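Local atomic coordinates of major capsid protein (Paramecium bursaria Chlorella virus 1, PDB entry 5TIP), a protein that self-assembles as trimers into the large icosahedral capsid of a chlorella virus, of which it is the main, glycosylated building block. Residues Tyr108-Arg120 and Tyr260-Tyr274. Sequence-based numbering, arbitrary orientation.
Sequences YNDWFRTYDALFR and YLAWNFNNPTNYGQY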
ATOM      1  N   TYR A 108      18.463  13.328 -12.861  1.00 22.92           N
ATOM      2  CA  TYR A 108      19.115  14.237 -11.932  1.00 24.15           C
ATOM      3  C   TYR A 108      18.640  13.922 -10.519  1.00 25.08           C
ATOM      4  O   TYR A 108      17.585  13.315 -10.324  1.00 30.84           O
ATOM      5  CB  TYR A 108      18.816  15.701 -12.284  1.00 24.25           C
ATOM      6  CG  TYR A 108      19.066  16.035 -13.740  1.00 24.88           C
ATOM      7  CD1 TYR A 108      18.081  15.828 -14.697  1.00 26.14           C
ATOM      8  CD2 TYR A 108      20.289  16.543 -14.159  1.00 24.57           C
ATOM      9  CE1 TYR A 108      18.303  16.122 -16.029  1.00 27.73           C
ATOM     10  CE2 TYR A 108      20.518  16.841 -15.491  1.00 27.60           C
ATOM     11  CZ  TYR A 108      19.521  16.629 -16.420  1.00 29.36           C
ATOM     12  OH  TYR A 108      19.740  16.922 -17.747  1.00 33.12           O
ATOM     13  N   ASN A 109      19.431  14.342  -9.525  1.00 24.22           N
ATOM     14  CA  ASN A 109      19.077  14.033  -8.142  1.00 23.97           C
ATOM     15  C   ASN A 109      17.764  14.690  -7.736  1.00 26.42           C
ATOM     16  O   ASN A 109      17.005  14.118  -6.946  1.00 31.24           O
ATOM     17  CB  ASN A 109      20.201  14.443  -7.186  1.00 20.07           C
ATOM     18  CG  ASN A 109      20.577  15.902  -7.307  1.00 28.45           C
ATOM     19  OD1 ASN A 109      19.998  16.644  -8.098  1.00 34.78           O
ATOM     20  ND2 ASN A 109      21.551  16.326  -6.511  1.00 27.46           N
ATOM     21  N   ASP A 110      17.470  15.882  -8.262  1.00 24.70           N
ATOM     22  CA  ASP A 110      16.195  16.512  -7.942  1.00 22.23           C
ATOM     23  C   ASP A 110      15.034  15.764  -8.584  1.00 26.00           C
ATOM     24  O   ASP A 110      13.909  15.810  -8.070  1.00 26.40           O
ATOM     25  CB  ASP A 110      16.195  17.979  -8.374  1.00 24.32           C
ATOM     26  CG  ASP A 110      14.943  18.718  -7.929  1.00 28.52           C
ATOM     27  OD1 ASP A 110      14.783  18.942  -6.711  1.00 30.58           O
ATOM     28  OD2 ASP A 110      14.118  19.076  -8.796  1.00 29.85           O
ATOM     29  N   TRP A 111      15.276  15.073  -9.700  1.00 25.27           N
ATOM     30  CA  TRP A 111      14.241  14.201 -10.243  1.00 26.03           C
ATOM     31  C   TRP A 111      14.024  12.990  -9.346  1.00 26.70           C
ATOM     32  O   TRP A 111      12.881  12.583  -9.109  1.00 27.45           O
ATOM     33  CB  TRP A 111      14.597  13.749 -11.655  1.00 24.91           C
ATOM     34  CG  TRP A 111      13.701  12.648 -12.120  1.00 21.96           C
ATOM     35  CD1 TRP A 111      14.057  11.364 -12.400  1.00 19.30           C
ATOM     36  CD2 TRP A 111      12.286  12.728 -12.330  1.00 20.99           C
ATOM     37  NE1 TRP A 111      12.953  10.639 -12.783  1.00 20.50           N
ATOM     38  CE2 TRP A 111      11.854  11.455 -12.748  1.00 20.82           C
ATOM     39  CE3 TRP A 111      11.344  13.755 -12.211  1.00 20.67           C
ATOM     40  CZ2 TRP A 111      10.522  11.182 -13.049  1.00 20.94           C
ATOM     41  CZ3 TRP A 111      10.023  13.481 -12.508  1.00 20.12           C
ATOM     42  CH2 TRP A 111       9.624  12.205 -12.923  1.00 20.26           C
ATOM     43  N   PHE A 112      15.088  12.447  -8.824  1.00 25.12           N
ATOM     44  CA  PHE A 112      14.996  11.355  -7.904  1.00 20.46           C
ATOM     45  C   PHE A 112      14.154  11.834  -6.719  1.00 20.74           C
ATOM     46  O   PHE A 112      13.317  11.109  -6.261  1.00 22.63           O
ATOM     47  CB  PHE A 112      16.388  10.885  -7.478  1.00 21.61           C
ATOM     48  CG  PHE A 112      17.007   9.910  -8.406  1.00 26.20           C
ATOM     49  CD1 PHE A 112      17.003  10.106  -9.725  1.00 26.73           C
ATOM     50  CD2 PHE A 112      17.565   8.762  -7.935  1.00 32.14           C
ATOM     51  CE1 PHE A 112      17.543   9.214 -10.577  1.00 27.94           C
ATOM     52  CE2 PHE A 112      18.101   7.824  -8.798  1.00 31.20           C
ATOM     53  CZ  PHE A 112      18.091   8.064 -10.134  1.00 28.92           C
ATOM     54  N   ARG A 113      14.384  13.058  -6.249  1.00 18.85           N
ATOM     55  CA  ARG A 113      13.613  13.600  -5.136  1.00 18.80           C
ATOM     56  C   ARG A 113      12.158  13.816  -5.533  1.00 22.53           C
ATOM     57  O   ARG A 113      11.246  13.540  -4.746  1.00 24.65           O
ATOM     58  CB  ARG A 113      14.237  14.909  -4.653  1.00 21.48           C
ATOM     59  CG  ARG A 113      13.634  15.464  -3.366  1.00 21.73           C
ATOM     60  CD  ARG A 113      14.353  14.945  -2.125  1.00 21.24           C
ATOM     61  NE  ARG A 113      14.351  13.487  -2.058  1.00 22.57           N
ATOM     62  CZ  ARG A 113      13.346  12.764  -1.580  1.00 23.58           C
ATOM     63  NH1 ARG A 113      12.256  13.365  -1.120  1.00 25.66           N
ATOM     64  NH2 ARG A 113      13.426  11.442  -1.564  1.00 24.31           N
ATOM     65  N   THR A 114      11.924  14.310  -6.754  1.00 22.66           N
ATOM     66  CA  THR A 114      10.560  14.541  -7.218  1.00 24.20           C
ATOM     67  C   THR A 114       9.835  13.226  -7.487  1.00 25.32           C
ATOM     68  O   THR A 114       8.657  13.078  -7.138  1.00 25.59           O
ATOM     69  CB  THR A 114      10.578  15.408  -8.479  1.00 24.45           C
ATOM     70  OG1 THR A 114      11.145  16.687  -8.169  1.00 23.32           O
ATOM     71  CG2 THR A 114       9.169  15.604  -9.025  1.00 25.77           C
ATOM     72  N   TYR A 115      10.525  12.261  -8.099  1.00 22.56           N
ATOM     73  CA  TYR A 115       9.917  10.958  -8.349  1.00 20.61           C
ATOM     74  C   TYR A 115       9.525  10.275  -7.046  1.00 22.23           C
ATOM     75  O   TYR A 115       8.460   9.651  -6.959  1.00 26.03           O
ATOM     76  CB  TYR A 115      10.879  10.080  -9.149  1.00 19.75           C
ATOM     77  CG  TYR A 115      10.402   8.659  -9.345  1.00 19.79           C
ATOM     78  CD1 TYR A 115       9.577   8.325 -10.407  1.00 21.18           C
ATOM     79  CD2 TYR A 115      10.783   7.651  -8.470  1.00 20.04           C
ATOM     80  CE1 TYR A 115       9.139   7.030 -10.590  1.00 23.20           C
ATOM     81  CE2 TYR A 115      10.350   6.353  -8.644  1.00 21.74           C
ATOM     82  CZ  TYR A 115       9.529   6.048  -9.707  1.00 25.48           C
ATOM     83  OH  TYR A 115       9.093   4.755  -9.891  1.00 31.30           O
ATOM     84  N   ASP A 116      10.374  10.380  -6.023  1.00 18.86           N
ATOM     85  CA  ASP A 116      10.073   9.751  -4.742  1.00 21.38           C
ATOM     86  C   ASP A 116       8.855  10.389  -4.085  1.00 23.43           C
ATOM     87  O   ASP A 116       8.044   9.694  -3.461  1.00 22.59           O
ATOM     88  CB  ASP A 116      11.294   9.839  -3.825  1.00 24.36           C
ATOM     89  CG  ASP A 116      11.104   9.086  -2.524  1.00 26.06           C
ATOM     90  OD1 ASP A 116      10.855   7.863  -2.574  1.00 27.67           O
ATOM     91  OD2 ASP A 116      11.208   9.713  -1.450  1.00 27.65           O
ATOM     92  N   ALA A 117       8.706  11.708  -4.218  1.00 21.95           N
ATOM     93  CA  ALA A 117       7.586  12.395  -3.584  1.00 21.86           C
ATOM     94  C   ALA A 117       6.259  12.081  -4.263  1.00 24.08           C
ATOM     95  O   ALA A 117       5.207  12.143  -3.619  1.00 26.48           O
ATOM     96  CB  ALA A 117       7.831  13.905  -3.586  1.00 21.75           C
ATOM     97  N   LEU A 118       6.284  11.743  -5.550  1.00 22.84           N
ATOM     98  CA  LEU A 118       5.060  11.527  -6.312  1.00 21.90           C
ATOM     99  C   LEU A 118       4.698  10.058  -6.491  1.00 23.68           C
ATOM    100  O   LEU A 118       3.529   9.696  -6.334  1.00 26.61           O
ATOM    101  CB  LEU A 118       5.175  12.183  -7.693  1.00 22.20           C
ATOM    102  CG  LEU A 118       4.918  13.687  -7.785  1.00 20.41           C
ATOM    103  CD1 LEU A 118       5.248  14.186  -9.178  1.00 17.83           C
ATOM    104  CD2 LEU A 118       3.473  14.008  -7.433  1.00 20.74           C
ATOM    105  N   PHE A 119       5.665   9.200  -6.815  1.00 24.05           N
ATOM    106  CA  PHE A 119       5.362   7.859  -7.297  1.00 24.59           C
ATOM    107  C   PHE A 119       5.787   6.744  -6.351  1.00 26.78           C
ATOM    108  O   PHE A 119       5.496   5.576  -6.628  1.00 32.02           O
ATOM    109  CB  PHE A 119       5.995   7.655  -8.676  1.00 23.06           C
ATOM    110  CG  PHE A 119       5.468   8.600  -9.714  1.00 24.36           C
ATOM    111  CD1 PHE A 119       4.220   8.398 -10.278  1.00 27.19           C
ATOM    112  CD2 PHE A 119       6.205   9.705 -10.106  1.00 24.39           C
ATOM    113  CE1 PHE A 119       3.722   9.270 -11.223  1.00 30.40           C
ATOM    114  CE2 PHE A 119       5.713  10.582 -11.052  1.00 27.51           C
ATOM    115  CZ  PHE A 119       4.469  10.365 -11.611  1.00 31.51           C
ATOM    116  N   ARG A 120       6.469   7.056  -5.258  1.00 25.10           N
ATOM    117  CA  ARG A 120       6.660   6.087  -4.191  1.00 25.11           C
ATOM    118  C   ARG A 120       5.709   6.400  -3.044  1.00 23.26           C
ATOM    119  O   ARG A 120       5.249   7.532  -2.879  1.00 27.81           O
ATOM    120  CB  ARG A 120       8.109   6.073  -3.700  1.00 24.23           C
ATOM    121  CG  ARG A 120       9.045   5.292  -4.608  1.00 25.67           C
ATOM    122  CD  ARG A 120      10.325   4.895  -3.891  1.00 24.44           C
ATOM    123  NE  ARG A 120      11.337   4.408  -4.824  1.00 22.72           N
ATOM    124  CZ  ARG A 120      12.182   5.194  -5.483  1.00 20.58           C
ATOM    125  NH1 ARG A 120      12.139   6.507  -5.309  1.00 19.34           N
ATOM    126  NH2 ARG A 120      13.069   4.669  -6.316  1.00 21.01           N
ATOM    127  N   TYR A 260       2.863  13.080 -18.277  1.00 23.42           N
ATOM    128  CA  TYR A 260       2.513  14.009 -17.214  1.00 22.58           C
ATOM    129  C   TYR A 260       3.579  15.089 -17.113  1.00 22.43           C
ATOM    130  O   TYR A 260       4.685  14.952 -17.641  1.00 23.86           O
ATOM    131  CB  TYR A 260       2.348  13.283 -15.871  1.00 21.34           C
ATOM    132  CG  TYR A 260       3.576  12.512 -15.427  1.00 21.19           C
ATOM    133  CD1 TYR A 260       4.592  13.132 -14.710  1.00 21.71           C
ATOM    134  CD2 TYR A 260       3.715  11.162 -15.723  1.00 21.64           C
ATOM    135  CE1 TYR A 260       5.712  12.429 -14.304  1.00 23.39           C
ATOM    136  CE2 TYR A 260       4.832  10.451 -15.319  1.00 21.51           C
ATOM    137  CZ  TYR A 260       5.826  11.090 -14.610  1.00 23.63           C
ATOM    138  OH  TYR A 260       6.941  10.391 -14.205  1.00 24.79           O
ATOM    139  N   LEU A 261       3.220  16.173 -16.433  1.00 24.20           N
ATOM    140  CA  LEU A 261       4.155  17.216 -16.042  1.00 18.94           C
ATOM    141  C   LEU A 261       4.259  17.256 -14.524  1.00 25.52           C
ATOM    142  O   LEU A 261       3.248  17.169 -13.821  1.00 29.65           O
ATOM    143  CB  LEU A 261       3.718  18.587 -16.565  1.00 24.48           C
ATOM    144  CG  LEU A 261       3.565  18.760 -18.076  1.00 24.08           C
ATOM    145  CD1 LEU A 261       3.188  20.196 -18.402  1.00 27.18           C
ATOM    146  CD2 LEU A 261       4.842  18.365 -18.794  1.00 24.30           C
ATOM    147  N   ALA A 262       5.483  17.374 -14.021  1.00 23.68           N
ATOM    148  CA  ALA A 262       5.735  17.489 -12.593  1.00 23.29           C
ATOM    149  C   ALA A 262       6.701  18.638 -12.352  1.00 25.36           C
ATOM    150  O   ALA A 262       7.700  18.774 -13.064  1.00 28.69           O
ATOM    151  CB  ALA A 262       6.307  16.192 -12.016  1.00 24.05           C
ATOM    152  N   TRP A 263       6.403  19.468 -11.354  1.00 24.25           N
ATOM    153  CA  TRP A 263       7.253  20.619 -11.092  1.00 24.46           C
ATOM    154  C   TRP A 263       7.282  20.921  -9.601  1.00 24.21           C
ATOM    155  O   TRP A 263       6.440  20.451  -8.831  1.00 21.49           O
ATOM    156  CB  TRP A 263       6.802  21.844 -11.902  1.00 22.70           C
ATOM    157  CG  TRP A 263       5.476  22.432 -11.510  1.00 24.82           C
ATOM    158  CD1 TRP A 263       5.266  23.503 -10.693  1.00 25.80           C
ATOM    159  CD2 TRP A 263       4.179  21.988 -11.932  1.00 24.57           C
ATOM    160  NE1 TRP A 263       3.919  23.753 -10.577  1.00 24.95           N
ATOM    161  CE2 TRP A 263       3.232  22.838 -11.329  1.00 24.30           C
ATOM    162  CE3 TRP A 263       3.729  20.954 -12.757  1.00 22.84           C
ATOM    163  CZ2 TRP A 263       1.861  22.684 -11.523  1.00 24.64           C
ATOM    164  CZ3 TRP A 263       2.369  20.804 -12.950  1.00 21.78           C
ATOM    165  CH2 TRP A 263       1.451  21.663 -12.334  1.00 23.76           C
ATOM    166  N   ASN A 264       8.284  21.705  -9.203  1.00 28.34           N
ATOM    167  CA  ASN A 264       8.433  22.142  -7.822  1.00 27.84           C
ATOM    168  C   ASN A 264       9.154  23.483  -7.799  1.00 31.08           C
ATOM    169  O   ASN A 264       9.823  23.868  -8.760  1.00 33.84           O
ATOM    170  CB  ASN A 264       9.196  21.110  -6.974  1.00 25.19           C
ATOM    171  CG  ASN A 264      10.621  20.878  -7.460  1.00 25.17           C
ATOM    172  OD1 ASN A 264      11.478  21.757  -7.364  1.00 30.36           O
ATOM    173  ND2 ASN A 264      10.884  19.679  -7.965  1.00 24.62           N
ATOM    174  N   PHE A 265       9.009  24.192  -6.679  1.00 28.28           N
ATOM    175  CA  PHE A 265       9.736  25.428  -6.413  1.00 26.13           C
ATOM    176  C   PHE A 265      10.725  25.146  -5.290  1.00 24.71           C
ATOM    177  O   PHE A 265      10.321  24.897  -4.149  1.00 27.46           O
ATOM    178  CB  PHE A 265       8.784  26.562  -6.043  1.00 24.85           C
ATOM    179  CG  PHE A 265       7.735  26.835  -7.081  1.00 25.02           C
ATOM    180  CD1 PHE A 265       7.978  27.724  -8.115  1.00 25.37           C
ATOM    181  CD2 PHE A 265       6.506  26.203  -7.025  1.00 24.98           C
ATOM    182  CE1 PHE A 265       7.014  27.973  -9.071  1.00 23.12           C
ATOM    183  CE2 PHE A 265       5.540  26.450  -7.977  1.00 21.43           C
ATOM    184  CZ  PHE A 265       5.795  27.336  -9.001  1.00 22.09           C
ATOM    185  N   ASN A 266      12.013  25.182  -5.613  1.00 25.41           N
ATOM    186  CA  ASN A 266      13.065  24.763  -4.699  1.00 26.90           C
ATOM    187  C   ASN A 266      13.965  25.934  -4.333  1.00 31.89           C
ATOM    188  O   ASN A 266      14.297  26.766  -5.182  1.00 36.31           O
ATOM    189  CB  ASN A 266      13.906  23.642  -5.323  1.00 26.96           C
ATOM    190  CG  ASN A 266      15.254  23.483  -4.654  1.00 30.92           C
ATOM    191  OD1 ASN A 266      16.286  23.824  -5.232  1.00 32.61           O
ATOM    192  ND2 ASN A 266      15.255  22.969  -3.430  1.00 32.85           N
ATOM    193  N   ASN A 267      14.356  25.991  -3.060  1.00 34.00           N
ATOM    194  CA  ASN A 267      15.403  26.903  -2.620  1.00 34.05           C
ATOM    195  C   ASN A 267      16.740  26.225  -2.892  1.00 34.29           C
ATOM    196  O   ASN A 267      17.097  25.263  -2.201  1.00 36.69           O
ATOM    197  CB  ASN A 267      15.251  27.248  -1.137  1.00 30.93           C
ATOM    198  CG  ASN A 267      16.352  28.165  -0.632  1.00 33.48           C
ATOM    199  OD1 ASN A 267      17.056  28.804  -1.414  1.00 37.93           O
ATOM    200  ND2 ASN A 267      16.503  28.233   0.686  1.00 32.46           N
ATOM    201  N   PRO A 268      17.505  26.695  -3.882  1.00 33.33           N
ATOM    202  CA  PRO A 268      18.716  25.964  -4.293  1.00 32.77           C
ATOM    203  C   PRO A 268      19.745  25.793  -3.188  1.00 34.79           C
ATOM    204  O   PRO A 268      20.649  24.960  -3.336  1.00 35.25           O
ATOM    205  CB  PRO A 268      19.272  26.817  -5.441  1.00 34.67           C
ATOM    206  CG  PRO A 268      18.690  28.179  -5.221  1.00 37.42           C
ATOM    207  CD  PRO A 268      17.334  27.955  -4.624  1.00 34.32           C
ATOM    208  N   THR A 269      19.633  26.543  -2.091  1.00 34.58           N
ATOM    209  CA  THR A 269      20.594  26.409  -1.001  1.00 34.51           C
ATOM    210  C   THR A 269      20.452  25.066  -0.293  1.00 33.39           C
ATOM    211  O   THR A 269      21.455  24.461   0.106  1.00 34.31           O
ATOM    212  CB  THR A 269      20.423  27.562  -0.010  1.00 33.55           C
ATOM    213  OG1 THR A 269      20.547  28.809  -0.704  1.00 33.68           O
ATOM    214  CG2 THR A 269      21.481  27.492   1.082  1.00 34.54           C
ATOM    215  N   ASN A 270      19.224  24.575  -0.139  1.00 32.16           N
ATOM    216  CA  ASN A 270      18.948  23.374   0.640  1.00 28.55           C
ATOM    217  C   ASN A 270      18.330  22.307  -0.252  1.00 26.56           C
ATOM    218  O   ASN A 270      17.368  22.577  -0.978  1.00 29.20           O
ATOM    219  CB  ASN A 270      18.019  23.682   1.813  1.00 27.80           C
ATOM    220  CG  ASN A 270      18.595  24.723   2.749  1.00 29.97           C
ATOM    221  OD1 ASN A 270      19.724  24.590   3.222  1.00 32.90           O
ATOM    222  ND2 ASN A 270      17.826  25.771   3.014  1.00 30.41           N
ATOM    223  N   TYR A 271      18.883  21.098  -0.184  1.00 24.75           N
ATOM    224  CA  TYR A 271      18.429  20.008  -1.033  1.00 22.92           C
ATOM    225  C   TYR A 271      17.032  19.561  -0.629  1.00 24.10           C
ATOM    226  O   TYR A 271      16.748  19.366   0.557  1.00 31.08           O
ATOM    227  CB  TYR A 271      19.401  18.833  -0.950  1.00 22.33           C
ATOM    228  CG  TYR A 271      19.017  17.657  -1.818  1.00 24.66           C
ATOM    229  CD1 TYR A 271      19.193  17.701  -3.195  1.00 27.92           C
ATOM    230  CD2 TYR A 271      18.486  16.501  -1.262  1.00 25.63           C
ATOM    231  CE1 TYR A 271      18.847  16.628  -3.995  1.00 25.69           C
ATOM    232  CE2 TYR A 271      18.137  15.423  -2.055  1.00 24.83           C
ATOM    233  CZ  TYR A 271      18.320  15.493  -3.420  1.00 24.65           C
ATOM    234  OH  TYR A 271      17.976  14.425  -4.215  1.00 26.35           O
ATOM    235  N   GLY A 272      16.159  19.403  -1.619  1.00 25.50           N
ATOM    236  CA  GLY A 272      14.816  18.925  -1.367  1.00 24.63           C
ATOM    237  C   GLY A 272      13.903  19.891  -0.651  1.00 23.04           C
ATOM    238  O   GLY A 272      12.788  19.505  -0.290  1.00 22.88           O
ATOM    239  N   GLN A 273      14.330  21.132  -0.427  1.00 24.04           N
ATOM    240  CA  GLN A 273      13.477  22.121   0.225  1.00 26.16           C
ATOM    241  C   GLN A 273      12.517  22.684  -0.811  1.00 28.12           C
ATOM    242  O   GLN A 273      12.894  23.516  -1.641  1.00 27.94           O
ATOM    243  CB  GLN A 273      14.302  23.228   0.870  1.00 25.70           C
ATOM    244  CG  GLN A 273      13.446  24.205   1.667  1.00 25.88           C
ATOM    245  CD  GLN A 273      14.163  25.497   2.000  1.00 28.02           C
ATOM    246  OE1 GLN A 273      15.390  25.569   1.965  1.00 32.04           O
ATOM    247  NE2 GLN A 273      13.394  26.528   2.333  1.00 29.38           N
ATOM    248  N   TYR A 274      11.266  22.234  -0.763  1.00 29.24           N
ATOM    249  CA  TYR A 274      10.236  22.682  -1.687  1.00 28.31           C
ATOM    250  C   TYR A 274       9.224  23.611  -1.035  1.00 28.95           C
ATOM    251  O   TYR A 274       8.311  24.088  -1.716  1.00 30.51           O
ATOM    252  CB  TYR A 274       9.510  21.475  -2.292  1.00 25.80           C
ATOM    253  CG  TYR A 274      10.405  20.547  -3.081  1.00 24.99           C
ATOM    254  CD1 TYR A 274      11.436  21.045  -3.869  1.00 25.06           C
ATOM    255  CD2 TYR A 274      10.219  19.173  -3.042  1.00 25.97           C
ATOM    256  CE1 TYR A 274      12.253  20.199  -4.592  1.00 25.61           C
ATOM    257  CE2 TYR A 274      11.030  18.319  -3.762  1.00 25.28           C
ATOM    258  CZ  TYR A 274      12.045  18.837  -4.535  1.00 24.96           C
ATOM    259  OH  TYR A 274      12.855  17.991  -5.255  1.00 27.37           O
TER
HETATM  260  O   HOH W   1      16.582  19.370  -4.865  1.00 28.83           O
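Asp110 carries the polar part of this contact, its two carboxylate oxygens taking different partners on 260-274. Tyr274 OH donates to Asp110 OD1 at 2.6 Å, arriving 47° out of the carboxylate plane, while OD1 itself lies at the edge of the tyrosine ring. A water that donates to the same oxygen accepts from Gly272 N, tying the turn to the helix a second time. Asp110 OD2 receives a weak though nearly straight bond from Asn264 ND2 (3.4 Å) and also hydrogen-bonds with Tyr416; three side chains, one bound weakly, and a water thus grip this acid, which would probably favour its charged form. Within the helix, Thr114 OG1 donates to Asp110 O, which also takes the backbone N-H of Thr114.

Beside this polar group, Arg113 runs past both tyrosines. With CG anti to the backbone N (chi1 -172°) and bends at chi2 and chi3, it sets CG 3.2 Å from Tyr274 OH and CD 3.8 Å from Tyr271 CE2. Its NE forms a salt bridge with Glu89, which also hydrogen-bonds Tyr271 OH. Asn109 meets Tyr271 alone, ND2 lying 3.7 Å from CE1.

Apolar contacts fill the other end. Phe119 CZ sits over one face of the Tyr260 ring, 3.4 Å from Tyr260 CZ, the two planes obliquely inclined; the Tyr260 hydroxyl meets the edge of the Trp111 indole. Further along the strand, between the aromatic and polar groups, Leu118 CD1 packs on Ala262 CB, 3.6 Å away.

Helix 109-119 crosses strand 260-266 at 111°, 9.6 Å between axes, joining the N-terminal and C-terminal jelly rolls of this family's double jelly-roll fold. Strands 350-354 and 412-426 flank the strand, and helix 122-132 packs against Phe112 and Arg113.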